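Long-range contacts in inositol-3-phosphate synthase (Caenorhabditis elegans, PDB 1VKO), which belongs to the myo-inositol-1-phosphate synthase family and binds NAD in a Rossmann-type domain, four copies making up the assembly: residues Gly85-Thr91 against Arg172-Phe176; Thr248-Glu252 against Asn359-Leu364; Asp324-Thr330 against Lys373-Lys377; Lys346-Ser352 against Met417-Ser423. All coordinates share one frame; numbering follows the deposited sequence.

Interaction 1: Gly85-Thr91 against Arg172-Phe176; sequences GGNNGST and RAKVF. With K (potassium ion), chain B; NAD (nicotinamide-adenine-dinucleotide), chain G.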
# COMPACT_ATOMS: atom_id res chain seq x y z
N GLY A 85 20.72 -3.75 28.48
CA GLY A 85 19.45 -3.23 28.97
C GLY A 85 18.56 -2.61 27.93
O GLY A 85 17.53 -2.04 28.26
N GLY A 86 18.94 -2.74 26.65
CA GLY A 86 18.17 -2.13 25.54
C GLY A 86 16.93 -2.92 25.17
O GLY A 86 16.56 -3.87 25.89
N ASN A 87 16.28 -2.54 24.06
CA ASN A 87 15.15 -3.32 23.56
C ASN A 87 15.58 -4.73 23.18
O ASN A 87 15.00 -5.69 23.67
CB ASN A 87 14.44 -2.65 22.36
CG ASN A 87 13.59 -1.48 22.76
OD1 ASN A 87 13.87 -0.80 23.76
ND2 ASN A 87 12.56 -1.21 21.97
N ASN A 88 16.57 -4.85 22.28
CA ASN A 88 17.07 -6.18 21.87
C ASN A 88 17.61 -6.97 23.06
O ASN A 88 17.21 -8.09 23.31
CB ASN A 88 18.11 -6.07 20.75
CG ASN A 88 17.53 -5.40 19.48
OD1 ASN A 88 16.32 -5.37 19.34
ND2 ASN A 88 18.38 -4.88 18.58
N GLY A 89 18.51 -6.35 23.82
CA GLY A 89 19.12 -7.02 24.94
C GLY A 89 18.07 -7.59 25.88
O GLY A 89 18.11 -8.79 26.17
N SER A 90 17.16 -6.77 26.40
CA SER A 90 16.26 -7.24 27.48
C SER A 90 15.30 -8.29 26.91
O SER A 90 14.85 -9.20 27.59
CB SER A 90 15.49 -6.08 28.09
OG SER A 90 14.70 -5.44 27.10
N THR A 91 15.00 -8.17 25.62
CA THR A 91 14.14 -9.13 24.96
C THR A 91 14.83 -10.46 24.72
O THR A 91 14.23 -11.51 24.93
CB THR A 91 13.62 -8.55 23.63
OG1 THR A 91 12.73 -7.46 23.93
CG2 THR A 91 12.73 -9.55 22.91
N ARG A 172 10.36 -0.42 29.67
CA ARG A 172 10.93 0.59 28.79
C ARG A 172 10.70 0.17 27.37
O ARG A 172 10.24 0.96 26.58
CB ARG A 172 12.44 0.71 29.05
CG ARG A 172 13.12 1.96 28.57
CD ARG A 172 14.47 2.26 29.26
NE ARG A 172 15.32 1.08 29.46
CZ ARG A 172 16.49 1.07 30.15
NH1 ARG A 172 16.94 2.20 30.69
NH2 ARG A 172 17.20 -0.06 30.29
N ALA A 173 11.00 -1.09 27.04
CA ALA A 173 11.09 -1.52 25.65
C ALA A 173 9.72 -1.66 24.99
O ALA A 173 9.54 -1.32 23.80
CB ALA A 173 11.86 -2.82 25.58
N LYS A 174 8.73 -2.14 25.77
CA LYS A 174 7.33 -2.25 25.29
C LYS A 174 7.18 -3.35 24.24
O LYS A 174 6.39 -3.20 23.30
CB LYS A 174 6.81 -0.91 24.71
CG LYS A 174 6.86 0.26 25.68
CD LYS A 174 6.06 1.44 25.19
CE LYS A 174 6.88 2.47 24.43
NZ LYS A 174 7.70 3.30 25.36
N VAL A 175 7.95 -4.42 24.37
CA VAL A 175 7.90 -5.56 23.46
C VAL A 175 6.96 -6.69 23.94
O VAL A 175 6.04 -7.11 23.21
CB VAL A 175 9.33 -6.11 23.22
CG1 VAL A 175 9.34 -7.18 22.15
CG2 VAL A 175 10.26 -4.97 22.80
N PHE A 176 7.18 -7.19 25.15
CA PHE A 176 6.34 -8.25 25.68
C PHE A 176 5.05 -7.62 26.19
O PHE A 176 5.05 -6.52 26.74
CB PHE A 176 7.03 -8.93 26.87
CG PHE A 176 8.35 -9.57 26.53
CD1 PHE A 176 8.42 -10.66 25.68
CD2 PHE A 176 9.51 -9.11 27.08
CE1 PHE A 176 9.65 -11.27 25.38
CE2 PHE A 176 10.75 -9.71 26.81
CZ PHE A 176 10.80 -10.80 25.94
K K B . 14.85 -2.98 18.45
PA NAD G . 18.05 0.38 22.39
O1A NAD G . 18.21 1.80 22.63
O2A NAD G . 16.77 -0.06 22.97
O5B NAD G . 19.32 -0.35 23.00
C5B NAD G . 20.51 0.36 23.20
C4B NAD G . 20.95 0.11 24.63
O4B NAD G . 22.36 0.21 24.68
C3B NAD G . 20.42 1.14 25.58
O3B NAD G . 20.18 0.42 26.78
C2B NAD G . 21.56 2.07 25.88
O2B NAD G . 21.50 2.29 27.28
C1B NAD G . 22.77 1.18 25.59
N9A NAD G . 24.07 1.79 25.23
C8A NAD G . 24.35 2.89 24.48
N7A NAD G . 25.69 3.06 24.46
C5A NAD G . 26.30 2.11 25.19
C6A NAD G . 27.64 1.84 25.53
N6A NAD G . 28.67 2.62 25.17
N1A NAD G . 27.91 0.77 26.34
C2A NAD G . 26.89 -0.00 26.84
N3A NAD G . 25.61 0.30 26.53
C4A NAD G . 25.29 1.33 25.71
O3 NAD G . 18.15 0.01 20.81
PN NAD G . 17.84 -1.47 20.32
O1N NAD G . 18.10 -2.38 21.47
O2N NAD G . 16.51 -1.46 19.70
O5D NAD G . 19.01 -1.83 19.26
C5D NAD G . 20.38 -1.58 19.56
C4D NAD G . 21.29 -1.47 18.33
O4D NAD G . 21.04 -2.53 17.44
C3D NAD G . 21.11 -0.18 17.52
O3D NAD G . 22.37 0.27 17.11
C2D NAD G . 20.43 -0.65 16.26
O2D NAD G . 20.73 0.10 15.09
C1D NAD G . 21.01 -2.03 16.12
N1N NAD G . 20.13 -2.73 15.19
C2N NAD G . 18.82 -2.94 15.51
C3N NAD G . 18.01 -3.57 14.60
C7N NAD G . 16.74 -4.11 15.13
O7N NAD G . 16.47 -3.79 16.49
N7N NAD G . 15.94 -4.85 14.35
C4N NAD G . 18.51 -4.02 13.36
C5N NAD G . 19.83 -3.78 13.05
C6N NAD G . 20.65 -3.12 13.98
O HOH W 1 14.87 -1.26 27.27
O HOH W 2 14.77 -0.98 16.64
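N87 lies beside A173, the end of helix 168-173, while R172 reaches G85 in the glycine-rich turn. Along N87, CB lies 3.5 Å from O2A of the NAD diphosphate and CG is within van der Waals range of the A173 methyl. OD1 lies 3.1 Å from NAD O2A and 3.4 Å from A173 CB, and ND2 turns toward the A173 carbonyl but finds its hydrogen-bond partner in D412. With CG anti to the carbonyl carbon (chi1 -74°), the N87 amide is swung to the A173 side while its backbone N bonds NAD O2A at 2.8 Å.

R172 NH2 donates to G85 O over 2.9 Å, arriving above the carbonyl plane on a bent bond (132°); a water held by R172 NE donates to the same oxygen. Farther on, T91 OG1 rests 3.7 Å from V175 CG2, and the F176 ring points an edge at T91 O, its CZ 3.6 Å away.

G86 occupies the N-cap position of helix 87-100, whose start faces the NAD diphosphate, a hallmark of Rossmann dinucleotide-binding folds. This turn follows strand 77-82 of the parallel sheet; helix 168-173 flanks helix 87-100, and helix 440-458 touches N87, T91 and V175.

Interaction 2: Thr248-Glu252 against Asn359-Leu364; sequences TANTE and NDGKNL. With NAD (nicotinamide-adenine-dinucleotide), chain G.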
# COMPACT_ATOMS: atom_id res chain seq x y z
N THR A 248 25.07 -4.76 20.83
CA THR A 248 23.70 -4.41 20.52
C THR A 248 23.30 -3.18 21.36
O THR A 248 22.16 -3.06 21.84
CB THR A 248 22.73 -5.62 20.75
OG1 THR A 248 21.39 -5.21 20.48
CG2 THR A 248 22.67 -6.11 22.24
N ALA A 249 24.27 -2.28 21.55
CA ALA A 249 24.04 -0.94 22.09
C ALA A 249 23.84 0.11 20.96
O ALA A 249 23.81 -0.23 19.80
CB ALA A 249 25.23 -0.55 22.97
N ASN A 250 23.68 1.37 21.29
CA ASN A 250 23.34 2.36 20.28
C ASN A 250 24.39 2.49 19.22
O ASN A 250 25.59 2.31 19.47
CB ASN A 250 23.01 3.72 20.89
CG ASN A 250 21.72 3.68 21.69
OD1 ASN A 250 21.74 3.50 22.92
ND2 ASN A 250 20.57 3.71 20.98
N THR A 251 23.91 2.73 18.01
CA THR A 251 24.73 2.97 16.88
C THR A 251 25.65 4.11 17.24
O THR A 251 25.18 5.19 17.56
CB THR A 251 23.77 3.36 15.75
OG1 THR A 251 23.04 2.20 15.41
CG2 THR A 251 24.51 3.70 14.46
N GLU A 252 26.95 3.85 17.21
CA GLU A 252 27.99 4.90 17.28
C GLU A 252 28.19 5.49 15.88
O GLU A 252 27.78 4.89 14.90
CB GLU A 252 29.36 4.30 17.69
CG GLU A 252 29.33 3.54 19.01
CD GLU A 252 30.69 3.02 19.48
OE1 GLU A 252 31.49 2.44 18.70
OE2 GLU A 252 30.94 3.19 20.68
N ASN A 359 14.14 3.53 21.36
CA ASN A 359 15.42 4.23 21.60
C ASN A 359 16.40 4.13 20.45
O ASN A 359 17.30 4.98 20.32
CB ASN A 359 16.12 3.81 22.90
CG ASN A 359 17.25 4.78 23.28
OD1 ASN A 359 17.04 5.99 23.37
ND2 ASN A 359 18.47 4.24 23.49
N ASP A 360 16.25 3.08 19.63
CA ASP A 360 17.03 2.92 18.40
C ASP A 360 16.75 4.12 17.46
O ASP A 360 17.69 4.77 17.00
CB ASP A 360 16.76 1.52 17.76
CG ASP A 360 17.59 1.26 16.48
OD1 ASP A 360 18.70 1.86 16.32
OD2 ASP A 360 17.20 0.48 15.56
N GLY A 361 15.47 4.43 17.22
CA GLY A 361 15.08 5.57 16.37
C GLY A 361 15.50 6.95 16.88
O GLY A 361 15.97 7.81 16.09
N LYS A 362 15.32 7.16 18.18
CA LYS A 362 15.70 8.41 18.86
C LYS A 362 17.23 8.67 18.74
O LYS A 362 17.67 9.84 18.63
CB LYS A 362 15.26 8.36 20.32
CG LYS A 362 15.51 9.61 21.17
CD LYS A 362 15.24 9.27 22.65
CE LYS A 362 16.06 10.12 23.61
NZ LYS A 362 15.23 11.14 24.35
N ASN A 363 18.00 7.58 18.73
CA ASN A 363 19.45 7.65 18.47
C ASN A 363 19.80 7.97 17.00
O ASN A 363 20.71 8.76 16.72
CB ASN A 363 20.15 6.34 18.90
CG ASN A 363 21.67 6.50 19.00
OD1 ASN A 363 22.17 7.36 19.75
ND2 ASN A 363 22.41 5.69 18.24
N LEU A 364 19.08 7.34 16.08
CA LEU A 364 19.25 7.60 14.65
C LEU A 364 18.55 8.89 14.18
O LEU A 364 18.48 9.13 12.97
CB LEU A 364 18.78 6.38 13.83
CG LEU A 364 19.32 5.02 14.31
CD1 LEU A 364 18.38 3.87 13.90
CD2 LEU A 364 20.77 4.79 13.82
PA NAD G . 18.05 0.38 22.39
O1A NAD G . 18.21 1.80 22.63
O2A NAD G . 16.77 -0.06 22.97
O5B NAD G . 19.32 -0.35 23.00
C5B NAD G . 20.51 0.36 23.20
C4B NAD G . 20.95 0.11 24.63
O4B NAD G . 22.36 0.21 24.68
C3B NAD G . 20.42 1.14 25.58
O3B NAD G . 20.18 0.42 26.78
C2B NAD G . 21.56 2.07 25.88
O2B NAD G . 21.50 2.29 27.28
C1B NAD G . 22.77 1.18 25.59
N9A NAD G . 24.07 1.79 25.23
C8A NAD G . 24.35 2.89 24.48
N7A NAD G . 25.69 3.06 24.46
C5A NAD G . 26.30 2.11 25.19
C6A NAD G . 27.64 1.84 25.53
N6A NAD G . 28.67 2.62 25.17
N1A NAD G . 27.91 0.77 26.34
C2A NAD G . 26.89 -0.00 26.84
N3A NAD G . 25.61 0.30 26.53
C4A NAD G . 25.29 1.33 25.71
O3 NAD G . 18.15 0.01 20.81
PN NAD G . 17.84 -1.47 20.32
O1N NAD G . 18.10 -2.38 21.47
O2N NAD G . 16.51 -1.46 19.70
O5D NAD G . 19.01 -1.83 19.26
C5D NAD G . 20.38 -1.58 19.56
C4D NAD G . 21.29 -1.47 18.33
O4D NAD G . 21.04 -2.53 17.44
C3D NAD G . 21.11 -0.18 17.52
O3D NAD G . 22.37 0.27 17.11
C2D NAD G . 20.43 -0.65 16.26
O2D NAD G . 20.73 0.10 15.09
C1D NAD G . 21.01 -2.03 16.12
N1N NAD G . 20.13 -2.73 15.19
C2N NAD G . 18.82 -2.94 15.51
C3N NAD G . 18.01 -3.57 14.60
C7N NAD G . 16.74 -4.11 15.13
O7N NAD G . 16.47 -3.79 16.49
N7N NAD G . 15.94 -4.85 14.35
C4N NAD G . 18.51 -4.02 13.36
C5N NAD G . 19.83 -3.78 13.05
C6N NAD G . 20.65 -3.12 13.98
O HOH W 3 20.73 2.97 17.70
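N363 carries the close-packed part of the contact, laying its amide against N250 and T251. Its CG is anti to the backbone N (chi1 -164°), which sends ND2 off the helix to the T251 carbonyl. That bond is 2.9 Å long and lies both in the amide plane and on a carbonyl lone pair. On the way ND2 passes 3.4 Å from N250 CB, and the two amide planes are turned 54° apart. The other end of the N363 amide is also engaged, OD1 accepting from A204 N. L364 CD2 packs 3.8 Å from T251 CB.

The 248-252 loop leaves the end of strand 242-247 in the parallel Rossmann sheet, where such loops border the dinucleotide; here helix 359-363 borders the NAD as well, meeting its diphosphate and nicotinamide ribose.

Toward the cofactor no direct hydrogen bond joins the segments; NAD and a water link them. N359 ND2 donates to NAD O1A at 2.6 Å, and N250 ND2 gives the same oxygen a long, weak bond; the two nitrogens, both donors, lie 3.3 Å apart with their amides nearly perpendicular. Next to the nicotinamide ribose, the water donates to D360 OD1 over 2.7 Å and accepts from T251 N. T251 OG1 and O3D of the nicotinamide ribose are hydrogen-bonded at 2.7 Å, whereas D360 OD1 takes only a weak bond from O2D.

Interaction 3: Asp324-Thr330 against Lys373-Lys377; sequences DFKSGQT and KEISK. With POP (pyrophosphate 2-), chain H; NAD (nicotinamide-adenine-dinucleotide), chain G.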
# COMPACT_ATOMS: atom_id res chain seq x y z
N ASP A 324 25.78 -5.27 11.45
CA ASP A 324 24.43 -4.68 11.48
C ASP A 324 23.35 -5.72 11.16
O ASP A 324 23.28 -6.22 10.01
CB ASP A 324 24.36 -3.47 10.55
CG ASP A 324 23.20 -2.52 10.87
OD1 ASP A 324 22.67 -2.54 12.00
OD2 ASP A 324 22.79 -1.68 10.03
N PHE A 325 22.51 -6.03 12.17
CA PHE A 325 21.46 -7.01 12.03
C PHE A 325 20.70 -6.77 10.79
O PHE A 325 20.34 -5.62 10.46
CB PHE A 325 20.45 -6.98 13.19
CG PHE A 325 21.06 -7.17 14.56
CD1 PHE A 325 21.88 -8.26 14.85
CD2 PHE A 325 20.78 -6.27 15.58
CE1 PHE A 325 22.42 -8.42 16.15
CE2 PHE A 325 21.32 -6.45 16.88
CZ PHE A 325 22.13 -7.51 17.12
N LYS A 326 20.44 -7.85 10.09
CA LYS A 326 19.59 -7.79 8.94
C LYS A 326 18.26 -8.39 9.30
O LYS A 326 18.01 -9.59 9.11
CB LYS A 326 20.24 -8.54 7.81
CG LYS A 326 19.51 -8.40 6.56
CD LYS A 326 19.70 -9.67 5.78
CE LYS A 326 20.93 -9.62 4.94
NZ LYS A 326 20.99 -10.80 4.04
N SER A 327 17.40 -7.54 9.85
CA SER A 327 16.19 -8.02 10.52
C SER A 327 14.89 -7.93 9.67
O SER A 327 14.06 -8.87 9.71
CB SER A 327 16.03 -7.31 11.87
OG SER A 327 15.99 -5.88 11.73
N GLY A 328 14.71 -6.83 8.93
CA GLY A 328 13.40 -6.51 8.37
C GLY A 328 13.40 -6.09 6.91
O GLY A 328 13.36 -6.93 6.02
N GLN A 329 13.41 -4.78 6.68
CA GLN A 329 13.28 -4.21 5.33
C GLN A 329 14.43 -4.62 4.38
O GLN A 329 14.22 -4.84 3.18
CB GLN A 329 13.15 -2.69 5.45
CG GLN A 329 13.19 -1.93 4.14
CD GLN A 329 13.34 -0.44 4.37
OE1 GLN A 329 14.43 0.02 4.75
NE2 GLN A 329 12.24 0.32 4.15
N THR A 330 15.64 -4.73 4.93
CA THR A 330 16.84 -5.15 4.21
C THR A 330 16.93 -6.67 3.97
O THR A 330 17.49 -7.09 2.95
CB THR A 330 18.12 -4.61 4.94
OG1 THR A 330 18.08 -3.17 4.98
CG2 THR A 330 19.40 -4.92 4.15
N LYS A 373 24.06 3.78 9.64
CA LYS A 373 22.94 2.93 9.17
C LYS A 373 22.56 3.06 7.68
O LYS A 373 22.37 2.04 6.99
CB LYS A 373 21.71 3.16 10.06
CG LYS A 373 20.56 2.23 9.75
CD LYS A 373 20.76 0.83 10.36
CE LYS A 373 20.65 0.85 11.89
NZ LYS A 373 21.08 -0.48 12.38
N GLU A 374 22.39 4.30 7.19
CA GLU A 374 22.20 4.57 5.74
C GLU A 374 23.14 3.79 4.82
O GLU A 374 22.68 3.16 3.87
CB GLU A 374 22.32 6.07 5.43
CG GLU A 374 22.05 6.45 3.97
CD GLU A 374 22.11 7.95 3.76
OE1 GLU A 374 23.06 8.58 4.29
OE2 GLU A 374 21.19 8.52 3.10
N ILE A 375 24.45 3.84 5.09
CA ILE A 375 25.46 3.12 4.29
C ILE A 375 25.18 1.61 4.20
O ILE A 375 25.23 1.04 3.10
CB ILE A 375 26.92 3.37 4.81
CG1 ILE A 375 27.29 4.86 4.72
CG2 ILE A 375 27.95 2.46 4.06
CD1 ILE A 375 28.72 5.20 5.18
N SER A 376 24.90 0.98 5.35
CA SER A 376 24.71 -0.48 5.46
C SER A 376 23.38 -0.97 4.87
O SER A 376 23.31 -2.08 4.33
CB SER A 376 24.82 -0.95 6.93
OG SER A 376 23.70 -0.51 7.66
N LYS A 377 22.34 -0.13 4.97
CA LYS A 377 21.06 -0.37 4.28
C LYS A 377 21.16 -0.21 2.72
O LYS A 377 20.55 -0.99 1.96
CB LYS A 377 19.95 0.53 4.88
CG LYS A 377 19.50 0.16 6.33
CD LYS A 377 18.45 1.16 6.86
CE LYS A 377 17.03 0.87 6.36
NZ LYS A 377 16.17 0.10 7.34
P1 POP H . 16.10 -3.71 8.50
O1 POP H . 16.33 -5.17 8.15
O2 POP H . 14.65 -3.50 8.87
O3 POP H . 16.43 -2.85 7.30
O POP H . 17.01 -3.33 9.80
P2 POP H . 17.09 -1.89 10.55
O4 POP H . 16.22 -1.96 11.81
O5 POP H . 18.54 -1.60 10.90
O6 POP H . 16.57 -0.68 9.75
PA NAD G . 18.05 0.38 22.39
O1A NAD G . 18.21 1.80 22.63
O2A NAD G . 16.77 -0.06 22.97
O5B NAD G . 19.32 -0.35 23.00
C5B NAD G . 20.51 0.36 23.20
C4B NAD G . 20.95 0.11 24.63
O4B NAD G . 22.36 0.21 24.68
C3B NAD G . 20.42 1.14 25.58
O3B NAD G . 20.18 0.42 26.78
C2B NAD G . 21.56 2.07 25.88
O2B NAD G . 21.50 2.29 27.28
C1B NAD G . 22.77 1.18 25.59
N9A NAD G . 24.07 1.79 25.23
C8A NAD G . 24.35 2.89 24.48
N7A NAD G . 25.69 3.06 24.46
C5A NAD G . 26.30 2.11 25.19
C6A NAD G . 27.64 1.84 25.53
N6A NAD G . 28.67 2.62 25.17
N1A NAD G . 27.91 0.77 26.34
C2A NAD G . 26.89 -0.00 26.84
N3A NAD G . 25.61 0.30 26.53
C4A NAD G . 25.29 1.33 25.71
O3 NAD G . 18.15 0.01 20.81
PN NAD G . 17.84 -1.47 20.32
O1N NAD G . 18.10 -2.38 21.47
O2N NAD G . 16.51 -1.46 19.70
O5D NAD G . 19.01 -1.83 19.26
C5D NAD G . 20.38 -1.58 19.56
C4D NAD G . 21.29 -1.47 18.33
O4D NAD G . 21.04 -2.53 17.44
C3D NAD G . 21.11 -0.18 17.52
O3D NAD G . 22.37 0.27 17.11
C2D NAD G . 20.43 -0.65 16.26
O2D NAD G . 20.73 0.10 15.09
C1D NAD G . 21.01 -2.03 16.12
N1N NAD G . 20.13 -2.73 15.19
C2N NAD G . 18.82 -2.94 15.51
C3N NAD G . 18.01 -3.57 14.60
C7N NAD G . 16.74 -4.11 15.13
O7N NAD G . 16.47 -3.79 16.49
N7N NAD G . 15.94 -4.85 14.35
C4N NAD G . 18.51 -4.02 13.36
C5N NAD G . 19.83 -3.78 13.05
C6N NAD G . 20.65 -3.12 13.98
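K373 folds its amine onto the D324 carboxylate in a salt bridge. Bends at chi2 and chi3 curl the lysine so that NZ lies between three groups: D324, oxygen O5 of the pyrophosphate at 3.1 Å, and NAD O2D at 2.8 Å. The exact position of D324 OD1 is doubtful in the model, and OD2 receives a weaker bond from the same amine. S376 OG stands 2.8 Å from D324 OD2 and 3.0 Å from K373 O; its one proton can serve either acceptor, and which is not settled.

Both lysines, K373 and K377, hold the anion. G328 holds the N-cap position of helix 329-342, and the backbone N-H groups of G328, Q329 and T330 converge on one phosphate, the familiar way a helix N-terminus binds phosphate groups; the dipole of the helix probably adds to the attraction. Q329 N donates to pyrophosphate O2. Pyrophosphate O3 collects three donors: T330 N, T330 OG1 at 2.9 Å and K377 NZ.

K377 NZ also reaches across to the second phosphate, 2.6 Å from O6. Q329 OE1 takes a further, weak bond from this amine at 3.1 Å; its stronger donor is N354 ND2, and Q329 NE2 is spent on D418. K414 and K484 also hydrogen-bond the pyrophosphate. Beside it, S327 OG accepts from the carboxamide N7N of NAD at 2.8 Å.

Interaction 4: Lys346-Ser352 against Met417-Ser423; sequences KPESIVS and MDEYICS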
# COMPACT_ATOMS: atom_id res chain seq x y z
N LYS A 346 15.32 -5.41 -14.67
CA LYS A 346 16.22 -4.30 -14.26
C LYS A 346 15.58 -3.38 -13.22
O LYS A 346 14.77 -2.54 -13.58
CB LYS A 346 16.61 -3.46 -15.48
CG LYS A 346 17.86 -2.61 -15.31
CD LYS A 346 18.06 -1.74 -16.58
CE LYS A 346 19.15 -0.68 -16.38
NZ LYS A 346 19.03 -0.02 -15.02
N PRO A 347 15.94 -3.52 -11.93
CA PRO A 347 15.61 -2.50 -10.93
C PRO A 347 16.11 -1.14 -11.40
O PRO A 347 17.27 -1.00 -11.77
CB PRO A 347 16.41 -2.94 -9.70
CG PRO A 347 16.57 -4.44 -9.87
CD PRO A 347 16.70 -4.65 -11.36
N GLU A 348 15.22 -0.14 -11.40
CA GLU A 348 15.54 1.19 -11.90
C GLU A 348 15.57 2.24 -10.78
O GLU A 348 16.26 3.27 -10.87
CB GLU A 348 14.48 1.61 -12.93
CG GLU A 348 14.40 0.74 -14.16
CD GLU A 348 15.48 1.05 -15.18
OE1 GLU A 348 16.63 1.36 -14.80
OE2 GLU A 348 15.17 0.97 -16.37
N SER A 349 14.81 1.94 -9.74
CA SER A 349 14.52 2.85 -8.67
C SER A 349 14.18 2.01 -7.43
O SER A 349 13.30 1.14 -7.48
CB SER A 349 13.32 3.73 -9.07
OG SER A 349 13.32 4.97 -8.39
N ILE A 350 14.91 2.23 -6.34
CA ILE A 350 14.58 1.58 -5.06
C ILE A 350 14.45 2.67 -3.98
O ILE A 350 15.43 3.32 -3.65
CB ILE A 350 15.62 0.49 -4.62
CG1 ILE A 350 15.78 -0.63 -5.68
CG2 ILE A 350 15.21 -0.16 -3.29
CD1 ILE A 350 16.78 -1.70 -5.28
N VAL A 351 13.25 2.88 -3.45
CA VAL A 351 13.09 3.86 -2.37
C VAL A 351 12.56 3.17 -1.12
O VAL A 351 11.51 2.50 -1.16
CB VAL A 351 12.21 5.06 -2.78
CG1 VAL A 351 12.09 6.07 -1.58
CG2 VAL A 351 12.76 5.73 -4.05
N SER A 352 13.30 3.36 -0.02
CA SER A 352 13.04 2.68 1.29
C SER A 352 12.88 3.65 2.47
O SER A 352 13.88 4.09 3.07
CB SER A 352 14.16 1.68 1.64
OG SER A 352 14.21 0.65 0.68
N MET A 417 8.31 1.32 4.48
CA MET A 417 7.54 1.62 3.28
C MET A 417 8.48 1.74 2.10
O MET A 417 9.42 2.55 2.11
CB MET A 417 6.70 2.89 3.47
CG MET A 417 5.53 2.66 4.44
SD MET A 417 4.59 4.11 4.97
CE MET A 417 3.61 4.51 3.51
N ASP A 418 8.25 0.89 1.09
CA ASP A 418 9.18 0.74 -0.02
C ASP A 418 8.49 0.84 -1.36
O ASP A 418 7.34 0.41 -1.50
CB ASP A 418 9.91 -0.60 0.05
CG ASP A 418 10.80 -0.73 1.28
OD1 ASP A 418 10.28 -0.61 2.40
OD2 ASP A 418 12.03 -0.99 1.22
N GLU A 419 9.21 1.39 -2.33
CA GLU A 419 8.77 1.33 -3.73
C GLU A 419 9.88 0.74 -4.60
O GLU A 419 10.99 1.29 -4.66
CB GLU A 419 8.34 2.71 -4.21
CG GLU A 419 7.52 2.67 -5.47
CD GLU A 419 7.44 4.02 -6.15
OE1 GLU A 419 8.49 4.49 -6.64
OE2 GLU A 419 6.32 4.59 -6.23
N TYR A 420 9.60 -0.37 -5.28
CA TYR A 420 10.52 -0.89 -6.32
C TYR A 420 9.94 -0.67 -7.73
O TYR A 420 8.81 -1.08 -8.01
CB TYR A 420 10.81 -2.38 -6.13
CG TYR A 420 11.51 -2.76 -4.81
CD1 TYR A 420 10.86 -2.65 -3.56
CD2 TYR A 420 12.82 -3.28 -4.84
CE1 TYR A 420 11.54 -3.02 -2.34
CE2 TYR A 420 13.51 -3.65 -3.63
CZ TYR A 420 12.86 -3.52 -2.41
OH TYR A 420 13.55 -3.90 -1.29
N ILE A 421 10.73 -0.03 -8.60
CA ILE A 421 10.36 0.16 -10.01
C ILE A 421 11.40 -0.51 -10.91
O ILE A 421 12.59 -0.18 -10.87
CB ILE A 421 10.28 1.65 -10.39
CG1 ILE A 421 9.31 2.39 -9.46
CG2 ILE A 421 9.90 1.76 -11.87
CD1 ILE A 421 9.41 3.91 -9.53
N CYS A 422 10.91 -1.43 -11.73
CA CYS A 422 11.78 -2.21 -12.60
C CYS A 422 11.38 -1.93 -14.00
O CYS A 422 10.22 -1.64 -14.27
CB CYS A 422 11.62 -3.71 -12.33
SG CYS A 422 12.23 -4.15 -10.70
N SER A 423 12.35 -2.04 -14.89
CA SER A 423 12.07 -2.14 -16.32
C SER A 423 12.09 -3.63 -16.73
O SER A 423 12.96 -4.42 -16.33
CB SER A 423 13.06 -1.29 -17.14
OG SER A 423 14.38 -1.46 -16.65
O HOH W 4 11.09 3.27 -6.61
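I350 lays CG2 over one face of the Y420 ring, offset toward the rim, in a CH-pi contact 4.3 Å from the ring centroid and 24° off its normal. Y420 has CG anti to the carbonyl carbon (chi1 -62°), which leans the ring toward the I350 branch; F336 meets the same ring edge-to-face. On this side of the sheet S352 also points its hydroxyl at D418, OG donating to OD2 over 2.8 Å from above the carboxylate plane, and C422 SG sits by P347 CA.

The opposite side carries S349 and I421, CB to CB 3.9 Å, with V351 beside E419, whose carboxylate bridges to R415 of the third subunit. At the far end S423 OG bonds E348 OE2 at 2.6 Å, again from above the carboxylate plane, while K346 NZ makes a salt bridge with OE1. E348 is brought there by a classic beta bulge: E348 N and S349 N both donate to I421 O, at 2.7 and 3.3 Å, and the pairing slips by one residue.

The strands run antiparallel, 138° between their directions, at the middle of a four-stranded mixed sheet. Helix 329-342 covers the I350-Y420 side, and the third subunit packs on the S349-I421 side, so the sheet belongs to the assembly interface.

In the fold
Along the chain interaction 1 closes before the others open, whereas interactions 2, 3 and 4 interlock, their segments alternating. Interactions 1 and 2 (centres about 13 Å apart) flank NAD at strands 77-82 and 242-247 of the parallel Rossmann sheet. Interaction 3, centre to centre also about 13 Å from interaction 2, carries the pocket on to the pyrophosphate, and F325 touches both N88 and T248. Successive helices 359-363 and 367-378 supply the second sides of interactions 2 and 3. Interaction 4 lies in the mixed sheet, centre to centre about 17 Å from interaction 3 and about 33 Å from interaction 1; Q329 probably hydrogen-bonds D418, connecting the ligand site to a sheet that packs on another subunit.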